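Local coordinates for protein TqaA (Penicillium aethiopicum, PDB 5DLK) that is a fungal nonribosomal peptide synthetase whose terminal condensation-like domain, the piece described here, probably closes the finished peptide chain into a macrocycle, at residues Y235-A239 / V331-V335; M283-K288 / I387-Q391; P20-I26 / L48-P53; S96-T100 / Q111-A115. All coordinates share one frame; numbering follows the deposited sequence.

Interaction 1 (Y235-A239 / V331-V335); sequences YLDGA and VPLRV
A type II beta turn, Leu236 to Ala239 after helix 227-235, receives Arg334 from strand 329-336, an outermost strand of the six-stranded mixed sheet in this condensation-type domain. With CG opposite the backbone N (chi1 -179°) and the chain drawn out straight to NE, the arginine carries its guanidinium to two main-chain carbonyls. NH1 donates to Tyr235 O at 2.9 Å and to Asp237 O at 2.8 Å, both lying near the guanidinium plane, although this nitrogen stands above the plane of the Asp237 carbonyl. NH2 adds a weak bond to Asp237 O and forms a salt bridge with Asp303. The small methyl of Ala239 sits over the centre of one guanidinium face, its CB 3.7 Å from Arg334 CZ. Gly238 suits the third turn position, where phi is positive (82°). Beside this polar grip, Leu236 CD2 meets Pro332 CB at 4.1 Å. Tyr235 runs past Arg334 in the opposite direction, so that its CE2 lies 3.7 Å from Arg334 CB. Its hydroxyl is hydrogen-bonded to Gln356 O and also accepts the strand's own amide: Arg334 N to Tyr235 OH is 3.0 Å and almost perfectly straight, at 178°.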
loop_
_atom_site.group_PDB
_atom_site.type_symbol
_atom_site.label_atom_id
_atom_site.label_comp_id
_atom_site.label_asym_id
_atom_site.label_seq_id
_atom_site.Cartn_x
_atom_site.Cartn_y
_atom_site.Cartn_z
ATOM N N TYR A 235 7.582 3.953 24.056
ATOM C CA TYR A 235 7.039 4.996 23.187
ATOM C C TYR A 235 5.586 5.305 23.513
ATOM O O TYR A 235 5.160 6.474 23.460
ATOM C CB TYR A 235 7.176 4.528 21.724
ATOM C CG TYR A 235 6.714 5.487 20.659
ATOM C CD1 TYR A 235 7.594 6.412 20.103
ATOM C CD2 TYR A 235 5.407 5.431 20.171
ATOM C CE1 TYR A 235 7.183 7.261 19.079
ATOM C CE2 TYR A 235 4.982 6.293 19.162
ATOM C CZ TYR A 235 5.873 7.205 18.630
ATOM O OH TYR A 235 5.460 8.072 17.634
ATOM N N LEU A 236 4.824 4.257 23.843
ATOM C CA LEU A 236 3.393 4.387 24.071
ATOM C C LEU A 236 3.037 4.493 25.551
ATOM O O LEU A 236 1.869 4.574 25.912
ATOM C CB LEU A 236 2.644 3.192 23.450
ATOM C CG LEU A 236 2.662 3.144 21.919
ATOM C CD1 LEU A 236 2.059 1.819 21.423
ATOM C CD2 LEU A 236 1.917 4.358 21.289
ATOM N N ASP A 237 4.052 4.527 26.404
ATOM C CA ASP A 237 3.806 4.554 27.835
ATOM C C ASP A 237 3.012 5.796 28.250
ATOM O O ASP A 237 3.433 6.929 27.994
ATOM C CB ASP A 237 5.133 4.510 28.584
ATOM C CG ASP A 237 4.952 4.600 30.075
ATOM O OD1 ASP A 237 4.197 3.778 30.622
ATOM O OD2 ASP A 237 5.554 5.503 30.690
ATOM N N GLY A 238 1.865 5.565 28.886
ATOM C CA GLY A 238 0.981 6.635 29.304
ATOM C C GLY A 238 0.058 7.175 28.218
ATOM O O GLY A 238 -0.748 8.072 28.480
ATOM N N ALA A 239 0.157 6.649 26.999
ATOM C CA ALA A 239 -0.690 7.174 25.922
ATOM C C ALA A 239 -2.129 6.688 26.058
ATOM O O ALA A 239 -2.368 5.580 26.519
ATOM C CB ALA A 239 -0.125 6.772 24.550
ATOM N N VAL A 331 1.033 2.062 11.633
ATOM C CA VAL A 331 1.500 1.999 13.033
ATOM C C VAL A 331 1.130 3.288 13.773
ATOM O O VAL A 331 0.818 4.314 13.141
ATOM C CB VAL A 331 3.029 1.765 13.113
ATOM C CG1 VAL A 331 3.435 0.438 12.412
ATOM C CG2 VAL A 331 3.805 2.973 12.558
ATOM N N PRO A 332 1.142 3.252 15.116
ATOM C CA PRO A 332 0.824 4.458 15.889
ATOM C C PRO A 332 1.885 5.538 15.795
ATOM O O PRO A 332 3.087 5.281 15.854
ATOM C CB PRO A 332 0.749 3.942 17.343
ATOM C CG PRO A 332 0.781 2.432 17.237
ATOM C CD PRO A 332 1.525 2.136 16.003
ATOM N N LEU A 333 1.405 6.768 15.657
ATOM C CA LEU A 333 2.235 7.947 15.747
ATOM C C LEU A 333 1.716 8.726 16.935
ATOM O O LEU A 333 0.529 9.052 16.991
ATOM C CB LEU A 333 2.142 8.787 14.459
ATOM C CG LEU A 333 2.980 10.068 14.502
ATOM C CD1 LEU A 333 4.468 9.723 14.670
ATOM C CD2 LEU A 333 2.730 10.869 13.216
ATOM N N ARG A 334 2.596 9.002 17.890
ATOM C CA ARG A 334 2.225 9.753 19.081
ATOM C C ARG A 334 2.830 11.143 19.044
ATOM O O ARG A 334 4.037 11.290 18.806
ATOM C CB ARG A 334 2.714 9.014 20.339
ATOM C CG ARG A 334 2.332 9.728 21.635
ATOM C CD ARG A 334 2.877 8.954 22.833
ATOM N NE ARG A 334 2.377 9.510 24.088
ATOM C CZ ARG A 334 2.677 9.002 25.277
ATOM N NH1 ARG A 334 3.465 7.937 25.353
ATOM N NH2 ARG A 334 2.183 9.556 26.382
ATOM N N VAL A 335 2.010 12.150 19.300
ATOM C CA VAL A 335 2.487 13.528 19.350
ATOM C C VAL A 335 2.076 14.123 20.686
ATOM O O VAL A 335 0.887 14.170 21.024
ATOM C CB VAL A 335 1.939 14.366 18.172
ATOM C CG1 VAL A 335 2.403 15.826 18.266
ATOM C CG2 VAL A 335 2.358 13.729 16.855
#

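Interaction 2 (M283-K288 / I387-Q391); sequences MATLVK and IVQHQ
His390, at the end of strand 386-390, lays one face of its imidazole against the first turn of helix 283-299, and most of the contact is this packing of a flat ring on a helix start. Ala284 N stands 3.7 Å above the His390 ring plane, displaced toward the rim, while Met283 CG touches His390 CE1 at 3.4 Å before the methionine chain bends away. Ala284 suits its place because its small CB, 3.8 Å from His390 CB, lets strand and helix come close. With chi1 of 178° the histidine ring is swung opposite its backbone N and over this turn. Close by lie Thr282 and Asn392, which bind phosphopantetheine in another structure of this protein.

Farther along, the contacts are purely aliphatic. Val388 CG1 meets Val287 CG1 at 3.8 Å, and the same methyl lies 3.8 Å from Lys288 CG.

Polar contact between the segments goes through a water, which accepts from Lys288 NZ at 2.9 Å and from His390 N at 3.0 Å. The extended lysine chain spans to it, and NZ is also hydrogen-bonded to His308 ND1. Thr426 holds ND1 of the histidine, fixing the ring's rotation; an alanine at His390 is likely to leave that threonine without its imidazole partner and open a gap beside Met283 and Ala284.

Helix and strand run nearly antiparallel, at 153°, with strands 303-310 and 422-428 on either side of strand 386-390 and helices 346-358 and 446-465 packing beside the helix.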
loop_
_atom_site.group_PDB
_atom_site.type_symbol
_atom_site.label_atom_id
_atom_site.label_comp_id
_atom_site.label_asym_id
_atom_site.label_seq_id
_atom_site.Cartn_x
_atom_site.Cartn_y
_atom_site.Cartn_z
ATOM N N MET A 283 8.010 16.820 4.102
ATOM C CA MET A 283 6.616 17.066 3.788
ATOM C C MET A 283 5.718 16.158 4.635
ATOM O O MET A 283 4.672 16.589 5.100
ATOM C CB MET A 283 6.342 16.837 2.287
ATOM C CG MET A 283 4.959 17.339 1.836
ATOM S SD MET A 283 4.757 19.122 2.004
ATOM C CE MET A 283 5.883 19.677 0.710
ATOM N N ALA A 284 6.124 14.909 4.834
ATOM C CA ALA A 284 5.320 14.000 5.657
ATOM C C ALA A 284 5.145 14.555 7.076
ATOM O O ALA A 284 4.058 14.485 7.648
ATOM C CB ALA A 284 5.954 12.614 5.711
ATOM N N THR A 285 6.219 15.105 7.630
ATOM C CA THR A 285 6.171 15.729 8.954
ATOM C C THR A 285 5.182 16.877 9.003
ATOM O O THR A 285 4.395 17.013 9.943
ATOM C CB THR A 285 7.576 16.222 9.365
ATOM O OG1 THR A 285 8.397 15.074 9.570
ATOM C CG2 THR A 285 7.536 17.032 10.677
ATOM N N LEU A 286 5.230 17.719 7.981
ATOM C CA LEU A 286 4.334 18.863 7.909
ATOM C C LEU A 286 2.868 18.405 7.912
ATOM O O LEU A 286 2.040 18.932 8.648
ATOM C CB LEU A 286 4.655 19.691 6.657
ATOM C CG LEU A 286 3.857 20.979 6.473
ATOM C CD1 LEU A 286 4.034 21.888 7.683
ATOM C CD2 LEU A 286 4.361 21.689 5.229
ATOM N N VAL A 287 2.555 17.378 7.123
ATOM C CA VAL A 287 1.198 16.878 7.080
ATOM C C VAL A 287 0.772 16.250 8.417
ATOM O O VAL A 287 -0.344 16.465 8.906
ATOM C CB VAL A 287 1.039 15.825 5.969
ATOM C CG1 VAL A 287 -0.336 15.189 6.057
ATOM C CG2 VAL A 287 1.291 16.473 4.596
ATOM N N LYS A 288 1.659 15.456 9.000
ATOM C CA LYS A 288 1.316 14.772 10.247
ATOM C C LYS A 288 1.247 15.739 11.431
ATOM O O LYS A 288 0.413 15.558 12.329
ATOM C CB LYS A 288 2.320 13.632 10.491
ATOM C CG LYS A 288 2.043 12.518 9.461
ATOM C CD LYS A 288 3.227 11.596 9.277
ATOM C CE LYS A 288 2.937 10.629 8.106
ATOM N NZ LYS A 288 4.070 9.662 7.884
ATOM N N ILE A 387 -5.819 7.219 9.662
ATOM C CA ILE A 387 -4.511 6.872 9.140
ATOM C C ILE A 387 -4.057 7.931 8.148
ATOM O O ILE A 387 -4.744 8.211 7.167
ATOM C CB ILE A 387 -4.507 5.498 8.445
ATOM C CG1 ILE A 387 -5.072 4.433 9.389
ATOM C CG2 ILE A 387 -3.079 5.154 7.940
ATOM C CD1 ILE A 387 -5.098 3.023 8.808
ATOM N N VAL A 388 -2.889 8.503 8.411
ATOM C CA VAL A 388 -2.310 9.519 7.545
ATOM C C VAL A 388 -1.201 8.903 6.704
ATOM O O VAL A 388 -0.254 8.294 7.230
ATOM C CB VAL A 388 -1.760 10.679 8.348
ATOM C CG1 VAL A 388 -1.058 11.681 7.436
ATOM C CG2 VAL A 388 -2.906 11.329 9.141
ATOM N N GLN A 389 -1.330 9.049 5.389
ATOM C CA GLN A 389 -0.370 8.454 4.457
ATOM C C GLN A 389 0.146 9.521 3.494
ATOM O O GLN A 389 -0.581 9.940 2.582
ATOM C CB GLN A 389 -1.010 7.316 3.666
ATOM C CG GLN A 389 -0.024 6.594 2.727
ATOM C CD GLN A 389 -0.563 5.262 2.238
ATOM O OE1 GLN A 389 -1.160 4.489 3.007
ATOM N NE2 GLN A 389 -0.339 4.968 0.960
ATOM N N HIS A 390 1.390 9.947 3.686
ATOM C CA HIS A 390 2.004 10.881 2.746
ATOM C C HIS A 390 2.659 10.094 1.614
ATOM O O HIS A 390 3.451 9.177 1.856
ATOM C CB HIS A 390 3.052 11.767 3.410
ATOM C CG HIS A 390 3.709 12.683 2.434
ATOM N ND1 HIS A 390 2.995 13.624 1.721
ATOM C CD2 HIS A 390 4.976 12.735 1.967
ATOM C CE1 HIS A 390 3.812 14.256 0.898
ATOM N NE2 HIS A 390 5.025 13.746 1.038
ATOM N N GLN A 391 2.321 10.446 0.380
ATOM C CA GLN A 391 2.765 9.675 -0.777
ATOM C C GLN A 391 4.089 10.186 -1.322
ATOM O O GLN A 391 4.116 10.825 -2.367
ATOM C CB GLN A 391 1.693 9.728 -1.877
ATOM C CG GLN A 391 0.307 9.307 -1.412
ATOM C CD GLN A 391 0.134 7.804 -1.277
ATOM O OE1 GLN A 391 0.967 7.105 -0.698
ATOM N NE2 GLN A 391 -0.974 7.301 -1.806
HETATM O O HOH W 1 3.154 8.369 5.463
#

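Interaction 3 (P20-I26 / L48-P53); sequences PFSLSPI and LEDLLP
A type I beta turn, Phe21 to Ser24, lies along strand 47-53 where Glu49 and Asp50 form a classic beta bulge against Val113. Asp50, whose two oxygens can serve several partners, ties turn to strand: its OD1 takes Phe21 N at 2.8 Å from above the carboxylate plane and also accepts Leu51 N of its own strand, while OD2 is hydrogen-bonded to Tyr213 of helix 208-218. Because Phe21 CG lies opposite the carbonyl carbon (chi1 -56°), the aromatic ring is laid over the bulge. Asp50 CA makes a CH-pi contact with its face, 4.1 Å from the ring centroid, and Leu48 CD2 reaches the ring edge at 3.5 Å from Phe21 CE1. The broad Phe21 ring can meet the strand and also Pro29 and Gln30 of helix 29-38.

A water extends the join, accepting from Leu23 N at 2.7 Å and donating to Leu51 O at 2.8 Å. Beyond it, Leu23 CB rests 4.0 Å from Pro53 CD, two apolar groups at the strand's end. Ser24 turns its hydroxyl back into its own loop, giving a bond to Ile26 O on a lone pair. Ile26 crosses Leu51 at about a right angle, and there Ile26 CD1 and Leu51 CD2 are squeezed to 3.3 Å, tighter than normal van der Waals contact.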
loop_
_atom_site.group_PDB
_atom_site.type_symbol
_atom_site.label_atom_id
_atom_site.label_comp_id
_atom_site.label_asym_id
_atom_site.label_seq_id
_atom_site.Cartn_x
_atom_site.Cartn_y
_atom_site.Cartn_z
ATOM N N PRO A 20 11.566 -23.317 3.656
ATOM C CA PRO A 20 10.152 -23.237 3.273
ATOM C C PRO A 20 9.223 -23.985 4.225
ATOM O O PRO A 20 9.578 -25.064 4.705
ATOM C CB PRO A 20 10.138 -23.873 1.879
ATOM C CG PRO A 20 11.509 -23.566 1.339
ATOM C CD PRO A 20 12.421 -23.734 2.531
ATOM N N PHE A 21 8.059 -23.387 4.479
ATOM C CA PHE A 21 6.978 -23.925 5.318
ATOM C C PHE A 21 7.269 -23.800 6.824
ATOM O O PHE A 21 6.430 -24.169 7.652
ATOM C CB PHE A 21 6.665 -25.384 4.954
ATOM C CG PHE A 21 6.313 -25.578 3.507
ATOM C CD1 PHE A 21 5.087 -25.141 3.018
ATOM C CD2 PHE A 21 7.210 -26.180 2.629
ATOM C CE1 PHE A 21 4.752 -25.317 1.673
ATOM C CE2 PHE A 21 6.880 -26.355 1.286
ATOM C CZ PHE A 21 5.651 -25.922 0.812
ATOM N N SER A 22 8.419 -23.228 7.166
ATOM C CA SER A 22 8.795 -23.082 8.574
ATOM C C SER A 22 7.869 -22.117 9.318
ATOM O O SER A 22 7.789 -22.170 10.546
ATOM C CB SER A 22 10.262 -22.642 8.713
ATOM O OG SER A 22 10.523 -21.361 8.167
ATOM N N LEU A 23 7.136 -21.271 8.587
ATOM C CA LEU A 23 6.153 -20.392 9.218
ATOM C C LEU A 23 4.717 -20.790 8.899
ATOM O O LEU A 23 3.788 -20.045 9.196
ATOM C CB LEU A 23 6.389 -18.939 8.797
ATOM C CG LEU A 23 7.773 -18.387 9.119
ATOM C CD1 LEU A 23 7.964 -17.004 8.510
ATOM C CD2 LEU A 23 7.990 -18.358 10.639
ATOM N N SER A 24 4.525 -21.964 8.295
ATOM C CA SER A 24 3.179 -22.397 7.933
ATOM C C SER A 24 2.308 -22.678 9.159
ATOM O O SER A 24 2.692 -23.453 10.028
ATOM C CB SER A 24 3.237 -23.652 7.055
ATOM O OG SER A 24 1.954 -24.245 6.960
ATOM N N PRO A 25 1.128 -22.045 9.238
ATOM C CA PRO A 25 0.218 -22.400 10.336
ATOM C C PRO A 25 -0.574 -23.671 10.028
ATOM O O PRO A 25 -1.416 -24.084 10.825
ATOM C CB PRO A 25 -0.712 -21.185 10.431
ATOM C CG PRO A 25 -0.689 -20.587 9.074
ATOM C CD PRO A 25 0.673 -20.854 8.495
ATOM N N ILE A 26 -0.290 -24.269 8.872
ATOM C CA ILE A 26 -0.979 -25.464 8.384
ATOM C C ILE A 26 -0.092 -26.670 8.634
ATOM O O ILE A 26 1.059 -26.682 8.192
ATOM C CB ILE A 26 -1.267 -25.430 6.861
ATOM C CG1 ILE A 26 -2.284 -24.372 6.489
ATOM C CG2 ILE A 26 -1.853 -26.763 6.420
ATOM C CD1 ILE A 26 -1.730 -22.997 6.533
ATOM N N LEU A 48 3.407 -26.312 -4.934
ATOM C CA LEU A 48 3.422 -25.408 -3.784
ATOM C C LEU A 48 4.851 -25.191 -3.307
ATOM O O LEU A 48 5.491 -26.110 -2.778
ATOM C CB LEU A 48 2.562 -25.959 -2.651
ATOM C CG LEU A 48 2.441 -25.061 -1.416
ATOM C CD1 LEU A 48 1.611 -23.812 -1.740
ATOM C CD2 LEU A 48 1.847 -25.839 -0.255
ATOM N N GLU A 49 5.354 -23.974 -3.501
ATOM C CA GLU A 49 6.727 -23.640 -3.156
ATOM C C GLU A 49 6.870 -23.231 -1.679
ATOM O O GLU A 49 7.895 -23.510 -1.035
ATOM C CB GLU A 49 7.226 -22.525 -4.071
ATOM C CG GLU A 49 8.608 -22.026 -3.751
ATOM C CD GLU A 49 9.002 -20.835 -4.603
ATOM O OE1 GLU A 49 9.694 -19.935 -4.076
ATOM O OE2 GLU A 49 8.619 -20.791 -5.792
ATOM N N ASP A 50 5.844 -22.567 -1.144
ATOM C CA ASP A 50 5.876 -22.123 0.252
ATOM C C ASP A 50 4.472 -21.827 0.745
ATOM O O ASP A 50 3.521 -21.714 -0.041
ATOM C CB ASP A 50 6.764 -20.885 0.414
ATOM C CG ASP A 50 7.505 -20.849 1.768
ATOM O OD1 ASP A 50 7.025 -21.444 2.759
ATOM O OD2 ASP A 50 8.580 -20.221 1.827
ATOM N N LEU A 51 4.338 -21.717 2.060
ATOM C CA LEU A 51 3.089 -21.286 2.645
ATOM C C LEU A 51 3.436 -20.454 3.876
ATOM O O LEU A 51 4.168 -20.920 4.757
ATOM C CB LEU A 51 2.200 -22.483 2.994
ATOM C CG LEU A 51 0.727 -22.185 3.267
ATOM C CD1 LEU A 51 -0.119 -23.436 3.115
ATOM C CD2 LEU A 51 0.560 -21.580 4.662
ATOM N N LEU A 52 2.929 -19.222 3.914
ATOM C CA LEU A 52 3.222 -18.283 5.011
ATOM C C LEU A 52 1.957 -17.576 5.471
ATOM O O LEU A 52 0.992 -17.479 4.729
ATOM C CB LEU A 52 4.252 -17.231 4.580
ATOM C CG LEU A 52 5.585 -17.716 4.019
ATOM C CD1 LEU A 52 5.523 -17.740 2.490
ATOM C CD2 LEU A 52 6.724 -16.856 4.511
ATOM N N PRO A 53 1.959 -17.051 6.706
ATOM C CA PRO A 53 0.812 -16.204 7.056
ATOM C C PRO A 53 0.831 -14.951 6.191
ATOM O O PRO A 53 1.924 -14.504 5.804
ATOM C CB PRO A 53 1.057 -15.862 8.542
ATOM C CG PRO A 53 2.088 -16.894 9.013
ATOM C CD PRO A 53 2.936 -17.158 7.805
HETATM O O HOH W 2 6.698 -20.829 5.970
#

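Interaction 4 (S96-T100 / Q111-A115); sequences SILRT and QLVLA
Gln111 opens the contact through its aliphatic stem, its CB packed 3.4 Å from Thr100 CG2. Its long side chain ends in an amide that can both give and accept: a water donates to Gln111 OE1 at 3.1 Å and to Thr100 OG1 at 2.9 Å, Gln58 also reaches OE1, and NE2 holds Pro53 O of the adjoining strand. Leu112 contributes its carbonyl, which receives a CA-H...O contact from Thr100 CA at 3.3 Å.

Val113 and Thr100 form an antiparallel non-hydrogen-bonded pair at the open end of the hairpin of strands 100-105 and 108-115, in a three-stranded sheet completed by strand 47-53. Branched residues suit such a pair. Val113 CG1 also packs on Ser96 CB at 3.6 Å, while Thr100 OG1 donates back to Ser96 O, fastening the 3-10 turn.

Leu114 is gripped at both ends of its backbone. Its N donates to Arg99 O at 2.9 Å, and its O accepts from Arg99 NH1 at 2.8 Å, lying in the guanidinium plane. Arg99 pays with an almost eclipsed chi1 of 17°, and its guanidinium lies flat over Ser96 CA; NE and NH2 bond the Val92 and Asp93 carbonyls. NH1 also forms a salt bridge with Glu49. A leucine at Arg99 would probably leave those carbonyls and Leu114 O without their donor, and Glu49 without its salt-bridge mate.

Ala115 adds a small CB 4.4 Å from Arg99 NH1.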
loop_
_atom_site.group_PDB
_atom_site.type_symbol
_atom_site.label_atom_id
_atom_site.label_comp_id
_atom_site.label_asym_id
_atom_site.label_seq_id
_atom_site.Cartn_x
_atom_site.Cartn_y
_atom_site.Cartn_z
ATOM N N SER A 96 7.892 -14.009 -6.734
ATOM C CA SER A 96 6.983 -15.022 -6.207
ATOM C C SER A 96 5.673 -14.430 -5.668
ATOM O O SER A 96 4.655 -15.124 -5.616
ATOM C CB SER A 96 7.676 -15.853 -5.123
ATOM O OG SER A 96 7.913 -15.095 -3.956
ATOM N N ILE A 97 5.679 -13.148 -5.289
ATOM C CA ILE A 97 4.439 -12.525 -4.831
ATOM C C ILE A 97 3.386 -12.524 -5.953
ATOM O O ILE A 97 2.193 -12.614 -5.681
ATOM C CB ILE A 97 4.672 -11.068 -4.320
ATOM C CG1 ILE A 97 3.418 -10.536 -3.612
ATOM C CG2 ILE A 97 5.046 -10.140 -5.456
ATOM C CD1 ILE A 97 2.959 -11.386 -2.470
ATOM N N LEU A 98 3.831 -12.469 -7.210
ATOM C CA LEU A 98 2.906 -12.459 -8.346
ATOM C C LEU A 98 2.344 -13.869 -8.633
ATOM O O LEU A 98 1.357 -14.012 -9.360
ATOM C CB LEU A 98 3.592 -11.881 -9.598
ATOM C CG LEU A 98 4.185 -10.475 -9.517
ATOM C CD1 LEU A 98 4.790 -10.026 -10.846
ATOM C CD2 LEU A 98 3.153 -9.457 -9.025
ATOM N N ARG A 99 2.952 -14.906 -8.054
ATOM C CA ARG A 99 2.369 -16.246 -8.162
ATOM C C ARG A 99 1.844 -16.716 -6.826
ATOM O O ARG A 99 1.867 -17.910 -6.518
ATOM C CB ARG A 99 3.386 -17.254 -8.710
ATOM C CG ARG A 99 4.819 -16.820 -8.643
ATOM C CD ARG A 99 5.709 -17.779 -9.445
ATOM N NE ARG A 99 7.103 -17.417 -9.260
ATOM C CZ ARG A 99 7.862 -17.889 -8.284
ATOM N NH1 ARG A 99 7.364 -18.770 -7.426
ATOM N NH2 ARG A 99 9.112 -17.484 -8.172
ATOM N N THR A 100 1.376 -15.770 -6.019
ATOM C CA THR A 100 0.819 -16.107 -4.723
ATOM C C THR A 100 -0.710 -16.132 -4.743
ATOM O O THR A 100 -1.364 -15.262 -5.327
ATOM C CB THR A 100 1.333 -15.104 -3.644
ATOM O OG1 THR A 100 2.752 -15.221 -3.544
ATOM C CG2 THR A 100 0.742 -15.406 -2.317
ATOM N N GLN A 111 -0.784 -17.110 2.723
ATOM C CA GLN A 111 -0.467 -17.020 1.313
ATOM C C GLN A 111 0.277 -18.282 0.840
ATOM O O GLN A 111 1.182 -18.780 1.499
ATOM C CB GLN A 111 0.316 -15.732 1.021
ATOM C CG GLN A 111 1.611 -15.566 1.739
ATOM C CD GLN A 111 2.078 -14.103 1.810
ATOM O OE1 GLN A 111 2.096 -13.372 0.820
ATOM N NE2 GLN A 111 2.511 -13.696 2.991
ATOM N N LEU A 112 -0.196 -18.830 -0.274
ATOM C CA LEU A 112 0.420 -19.996 -0.901
ATOM C C LEU A 112 1.251 -19.512 -2.073
ATOM O O LEU A 112 0.711 -18.975 -3.036
ATOM C CB LEU A 112 -0.644 -20.996 -1.369
ATOM C CG LEU A 112 -1.410 -21.819 -0.328
ATOM C CD1 LEU A 112 -2.422 -20.985 0.453
ATOM C CD2 LEU A 112 -2.097 -23.000 -0.979
ATOM N N VAL A 113 2.562 -19.670 -1.974
ATOM C CA VAL A 113 3.449 -19.312 -3.059
ATOM C C VAL A 113 3.498 -20.502 -4.014
ATOM O O VAL A 113 3.888 -21.591 -3.624
ATOM C CB VAL A 113 4.858 -18.975 -2.570
ATOM C CG1 VAL A 113 5.715 -18.486 -3.724
ATOM C CG2 VAL A 113 4.804 -17.915 -1.449
ATOM N N LEU A 114 3.081 -20.279 -5.254
ATOM C CA LEU A 114 3.089 -21.329 -6.266
ATOM C C LEU A 114 4.345 -21.277 -7.132
ATOM O O LEU A 114 4.927 -20.217 -7.344
ATOM C CB LEU A 114 1.852 -21.206 -7.150
ATOM C CG LEU A 114 0.503 -21.268 -6.436
ATOM C CD1 LEU A 114 -0.663 -21.335 -7.447
ATOM C CD2 LEU A 114 0.451 -22.437 -5.457
ATOM N N ALA A 115 4.754 -22.443 -7.634
ATOM C CA ALA A 115 5.804 -22.533 -8.636
ATOM C C ALA A 115 5.280 -23.411 -9.775
ATOM O O ALA A 115 4.163 -23.935 -9.693
ATOM C CB ALA A 115 7.093 -23.111 -8.045
HETATM O O HOH W 3 4.174 -14.431 -1.198
#

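The four contacts form two pairs. Interactions 3 and 4 come first along the chain, in series, with centres 11 Å apart; strands 47-53 and 108-115 are neighbours in one antiparallel sheet, so the N-terminal loop and the later hairpin of strands 100-105 and 108-115 meet on the same sheet. Interactions 1 and 2 come later, their segments alternating in sequence, with centres 17 Å apart. Both reach the six-stranded mixed sheet, and they touch where Leu333 CD2 packs on Lys288 CB. The pairs' centres lie 32 to 35 Å apart, and their nearest atoms at least about 16 Å apart. Residues that bind phosphopantetheine lie near interactions 1 and 2, whereas interactions 3 and 4 are remote from them.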